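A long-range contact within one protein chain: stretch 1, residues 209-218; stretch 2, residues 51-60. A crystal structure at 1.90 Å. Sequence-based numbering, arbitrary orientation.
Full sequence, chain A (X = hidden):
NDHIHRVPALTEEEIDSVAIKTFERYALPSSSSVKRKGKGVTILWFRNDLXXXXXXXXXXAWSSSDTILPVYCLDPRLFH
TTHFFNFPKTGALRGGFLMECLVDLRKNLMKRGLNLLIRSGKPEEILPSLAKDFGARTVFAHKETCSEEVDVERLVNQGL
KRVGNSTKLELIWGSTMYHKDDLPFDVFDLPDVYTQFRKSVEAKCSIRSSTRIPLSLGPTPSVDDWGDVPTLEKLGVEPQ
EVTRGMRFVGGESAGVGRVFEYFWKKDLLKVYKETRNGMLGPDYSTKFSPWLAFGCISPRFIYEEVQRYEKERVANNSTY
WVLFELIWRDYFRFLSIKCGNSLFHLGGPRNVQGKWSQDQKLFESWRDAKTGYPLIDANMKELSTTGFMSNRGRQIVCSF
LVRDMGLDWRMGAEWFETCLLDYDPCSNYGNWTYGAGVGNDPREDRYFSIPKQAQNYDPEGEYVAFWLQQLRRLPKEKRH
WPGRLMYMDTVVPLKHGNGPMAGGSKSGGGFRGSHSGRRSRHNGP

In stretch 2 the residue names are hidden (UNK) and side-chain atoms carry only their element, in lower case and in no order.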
# COMPACT_ATOMS: atom_id res chain seq x y z
N SER A 209 10.55 -8.92 -16.81
CA SER A 209 9.26 -8.80 -17.50
C SER A 209 8.24 -9.34 -16.51
O SER A 209 8.59 -10.15 -15.64
CB SER A 209 9.24 -9.67 -18.76
OG SER A 209 10.24 -9.28 -19.68
N SER A 210 7.00 -8.90 -16.62
CA SER A 210 5.98 -9.39 -15.70
C SER A 210 5.70 -10.85 -16.05
O SER A 210 5.83 -11.25 -17.20
CB SER A 210 4.71 -8.54 -15.81
OG SER A 210 4.08 -8.71 -17.07
N THR A 211 5.34 -11.64 -15.05
CA THR A 211 5.05 -13.05 -15.27
C THR A 211 3.69 -13.23 -15.96
O THR A 211 2.68 -12.66 -15.51
CB THR A 211 5.07 -13.82 -13.93
OG1 THR A 211 6.40 -13.77 -13.39
CG2 THR A 211 4.67 -15.28 -14.13
N ARG A 212 3.67 -13.99 -17.05
CA ARG A 212 2.44 -14.23 -17.80
C ARG A 212 1.66 -15.37 -17.18
O ARG A 212 2.21 -16.43 -16.89
CB ARG A 212 2.74 -14.55 -19.27
CG ARG A 212 3.57 -13.49 -19.96
CD ARG A 212 3.03 -12.10 -19.67
NE ARG A 212 4.12 -11.14 -19.51
CZ ARG A 212 4.38 -10.15 -20.36
NH1 ARG A 212 3.63 -9.98 -21.44
NH2 ARG A 212 5.41 -9.35 -20.13
N ILE A 213 0.37 -15.15 -16.99
CA ILE A 213 -0.51 -16.12 -16.37
C ILE A 213 -1.50 -16.71 -17.38
O ILE A 213 -2.12 -15.98 -18.15
CB ILE A 213 -1.32 -15.45 -15.23
CG1 ILE A 213 -0.38 -14.78 -14.22
CG2 ILE A 213 -2.22 -16.47 -14.55
CD1 ILE A 213 0.58 -15.74 -13.50
N PRO A 214 -1.66 -18.04 -17.38
CA PRO A 214 -2.60 -18.67 -18.32
C PRO A 214 -4.05 -18.30 -18.05
O PRO A 214 -4.42 -17.98 -16.92
CB PRO A 214 -2.33 -20.16 -18.15
CG PRO A 214 -1.83 -20.27 -16.73
CD PRO A 214 -0.92 -19.06 -16.61
N LEU A 215 -4.87 -18.34 -19.09
CA LEU A 215 -6.28 -18.01 -18.96
C LEU A 215 -7.06 -19.10 -18.24
O LEU A 215 -8.13 -18.85 -17.69
CB LEU A 215 -6.89 -17.76 -20.34
CG LEU A 215 -6.40 -16.48 -21.03
CD1 LEU A 215 -7.04 -16.35 -22.41
CD2 LEU A 215 -6.75 -15.28 -20.16
N SER A 216 -6.51 -20.31 -18.23
CA SER A 216 -7.15 -21.44 -17.57
C SER A 216 -6.23 -21.91 -16.45
O SER A 216 -5.12 -22.36 -16.71
CB SER A 216 -7.38 -22.58 -18.57
OG SER A 216 -7.74 -23.78 -17.91
N LEU A 217 -6.71 -21.81 -15.21
CA LEU A 217 -5.91 -22.20 -14.05
C LEU A 217 -6.50 -23.33 -13.21
O LEU A 217 -5.85 -23.83 -12.29
CB LEU A 217 -5.70 -20.98 -13.15
CG LEU A 217 -4.91 -19.80 -13.72
CD1 LEU A 217 -5.02 -18.61 -12.77
CD2 LEU A 217 -3.46 -20.20 -13.91
N GLY A 218 -7.75 -23.69 -13.50
CA GLY A 218 -8.41 -24.74 -12.75
C GLY A 218 -7.82 -26.12 -12.98
O GLY A 218 -6.88 -26.29 -13.75
N UNK A 51 -4.18 -10.33 -6.47
CA UNK A 51 -4.29 -10.16 -7.92
C UNK A 51 -3.96 -11.47 -8.60
O UNK A 51 -3.39 -12.39 -7.99
c UNK A 51 -0.82 -8.57 -8.84
c UNK A 51 -3.30 -9.11 -8.42
c UNK A 51 -1.83 -9.54 -8.23
n UNK A 51 0.85 -8.61 -6.53
n UNK A 51 0.54 -9.13 -8.77
c UNK A 51 1.30 -9.14 -7.67
n UNK A 51 2.49 -9.73 -7.70
N UNK A 52 -4.31 -11.54 -9.88
CA UNK A 52 -4.02 -12.70 -10.72
C UNK A 52 -2.84 -12.33 -11.61
O UNK A 52 -1.90 -13.11 -11.76
c UNK A 52 -5.24 -13.05 -11.60
c UNK A 52 -4.86 -14.12 -12.61
c UNK A 52 -6.38 -13.54 -10.73
N UNK A 53 -2.86 -11.12 -12.17
CA UNK A 53 -1.77 -10.68 -13.04
C UNK A 53 -0.40 -10.64 -12.37
O UNK A 53 -0.28 -10.29 -11.19
c UNK A 53 -2.39 -9.88 -15.99
c UNK A 53 -2.03 -9.27 -13.59
c UNK A 53 -2.85 -7.57 -15.19
c UNK A 53 -2.90 -9.04 -14.83
N UNK A 54 0.63 -11.00 -13.14
CA UNK A 54 2.01 -10.95 -12.66
C UNK A 54 2.16 -11.44 -11.23
O UNK A 54 2.79 -10.78 -10.39
o UNK A 54 4.32 -8.31 -11.81
c UNK A 54 2.51 -9.50 -12.79
o UNK A 54 4.76 -10.25 -12.72
c UNK A 54 3.96 -9.35 -12.41
N UNK A 55 1.58 -12.60 -10.95
CA UNK A 55 1.64 -13.20 -9.62
C UNK A 55 2.49 -14.47 -9.69
O UNK A 55 2.00 -15.51 -10.14
c UNK A 55 0.20 -14.03 -7.70
n UNK A 55 -0.87 -13.71 -6.99
c UNK A 55 0.23 -13.56 -9.15
o UNK A 55 1.13 -14.67 -7.23
N UNK A 56 3.75 -14.38 -9.25
CA UNK A 56 4.66 -15.52 -9.26
C UNK A 56 4.25 -16.66 -8.35
O UNK A 56 4.53 -17.83 -8.65
c UNK A 56 6.78 -14.36 -10.00
o UNK A 56 7.59 -13.47 -9.71
c UNK A 56 6.08 -15.09 -8.88
o UNK A 56 6.54 -14.71 -11.17
N UNK A 57 3.62 -16.35 -7.22
CA UNK A 57 3.20 -17.41 -6.31
C UNK A 57 2.13 -18.25 -7.01
O UNK A 57 2.16 -19.48 -6.98
c UNK A 57 2.66 -16.81 -5.01
N UNK A 58 1.17 -17.57 -7.65
CA UNK A 58 0.10 -18.23 -8.39
C UNK A 58 0.71 -19.04 -9.53
O UNK A 58 0.32 -20.18 -9.78
c UNK A 58 -1.92 -17.69 -9.94
c UNK A 58 -0.86 -17.19 -8.96
c UNK A 58 -2.82 -18.71 -9.26
c UNK A 58 -2.76 -16.52 -10.46
N UNK A 59 1.66 -18.45 -10.25
CA UNK A 59 2.27 -19.18 -11.36
C UNK A 59 2.99 -20.44 -10.88
O UNK A 59 2.84 -21.51 -11.47
c UNK A 59 3.14 -18.98 -14.55
c UNK A 59 4.70 -20.52 -15.52
c UNK A 59 3.82 -19.02 -13.33
c UNK A 59 4.96 -19.81 -13.24
c UNK A 59 5.40 -20.56 -14.32
o UNK A 59 5.11 -21.28 -16.58
c UNK A 59 3.27 -18.30 -12.12
c UNK A 59 3.57 -19.72 -15.64
N UNK A 60 3.78 -20.32 -9.82
CA UNK A 60 4.53 -21.47 -9.31
C UNK A 60 3.60 -22.55 -8.76
O UNK A 60 3.89 -23.75 -8.87
c UNK A 60 5.52 -21.02 -8.24
c UNK A 60 7.13 -22.94 -8.72
c UNK A 60 8.25 -23.79 -8.12
n UNK A 60 9.60 -23.16 -8.30
c UNK A 60 6.40 -22.13 -7.65
O HOH W 1 0.60 -11.12 -15.90

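Position 51 carries three carbons in a row, a nitrogen, then a carbon bearing two more nitrogens: a guanidinium, well away from stretch 1. This is Arg51. Within this stretch it braces the turn ahead of it, with NH2 donating to the backbone O of position 54 at 2.9 Å.

Position 52 has three side-chain carbons, one carrying the other two, and one branch lies 4.0 Å from Ile213 CG2. A fork directly at CB without oxygen is Val52. Its backbone O also sits 3.3 Å from Ile213 CG1.

Position 53 shows four carbons forked at the second, with CB pointing away from stretch 1. It is Leu53, and its side chain stays clear of stretch 1.

Position 54 has two carbons, the second carrying two oxygens, one of them 2.8 Å from Thr211 N. Both terminal atoms are oxygen, so this is Asp54. OD1 accepts from Thr211 N at an angle of 161°, a well-aligned bond. The backbone here has phi/psi of 41/49, the left-handed region, and Asp54 CA approaches Thr211 O at 3.4 Å in a CA-H...O contact. One water accepts from Asp54 N (2.8 Å) and donates to Thr211 O (2.6 Å), adding a water-mediated link between the same two residues.

Position 55 has two carbons, the second with one oxygen and one nitrogen, its CB directed away: Asn55. It caps the helix that follows, OD1 accepting from the backbone N of position 58 at 2.9 Å, while ND2 donates to Arg51 O at 3.0 Å.

Position 56 has two carbons, the second carrying two oxygens, one only 2.4 Å from Thr211 OG1. This is Asp56, and Thr211 OG1 donates to its OD1 in a very short hydrogen bond.

Position 57 has a single carbon, out of reach of stretch 1: Ala57.

Position 58 has four carbons forked at the second, one tip 3.8 Å from Leu217 CD1. It is Leu58; the same CD2 lies 4.1 Å from Ile213 CG2.

Position 59 has one carbon, then a six-carbon ring bearing an oxygen. Its CB lies 4.0 Å from Ile213 CD1, which meets the ring at its edge. This is Tyr59, and Tyr59 CD1 is 3.6 Å from Arg212 O.

Position 60 is four carbons in a row ending in nitrogen, exposed and uninvolved: Lys60.

The rule is a polar clamp beside a greasy socket. Two carboxylates hold Thr211 by backbone and hydroxyl, while Ile213 packs among Val52, Leu58 and Tyr59, and Leu217 extends the apolar patch.

Stretch 2 51-60: RVLDNDALYK
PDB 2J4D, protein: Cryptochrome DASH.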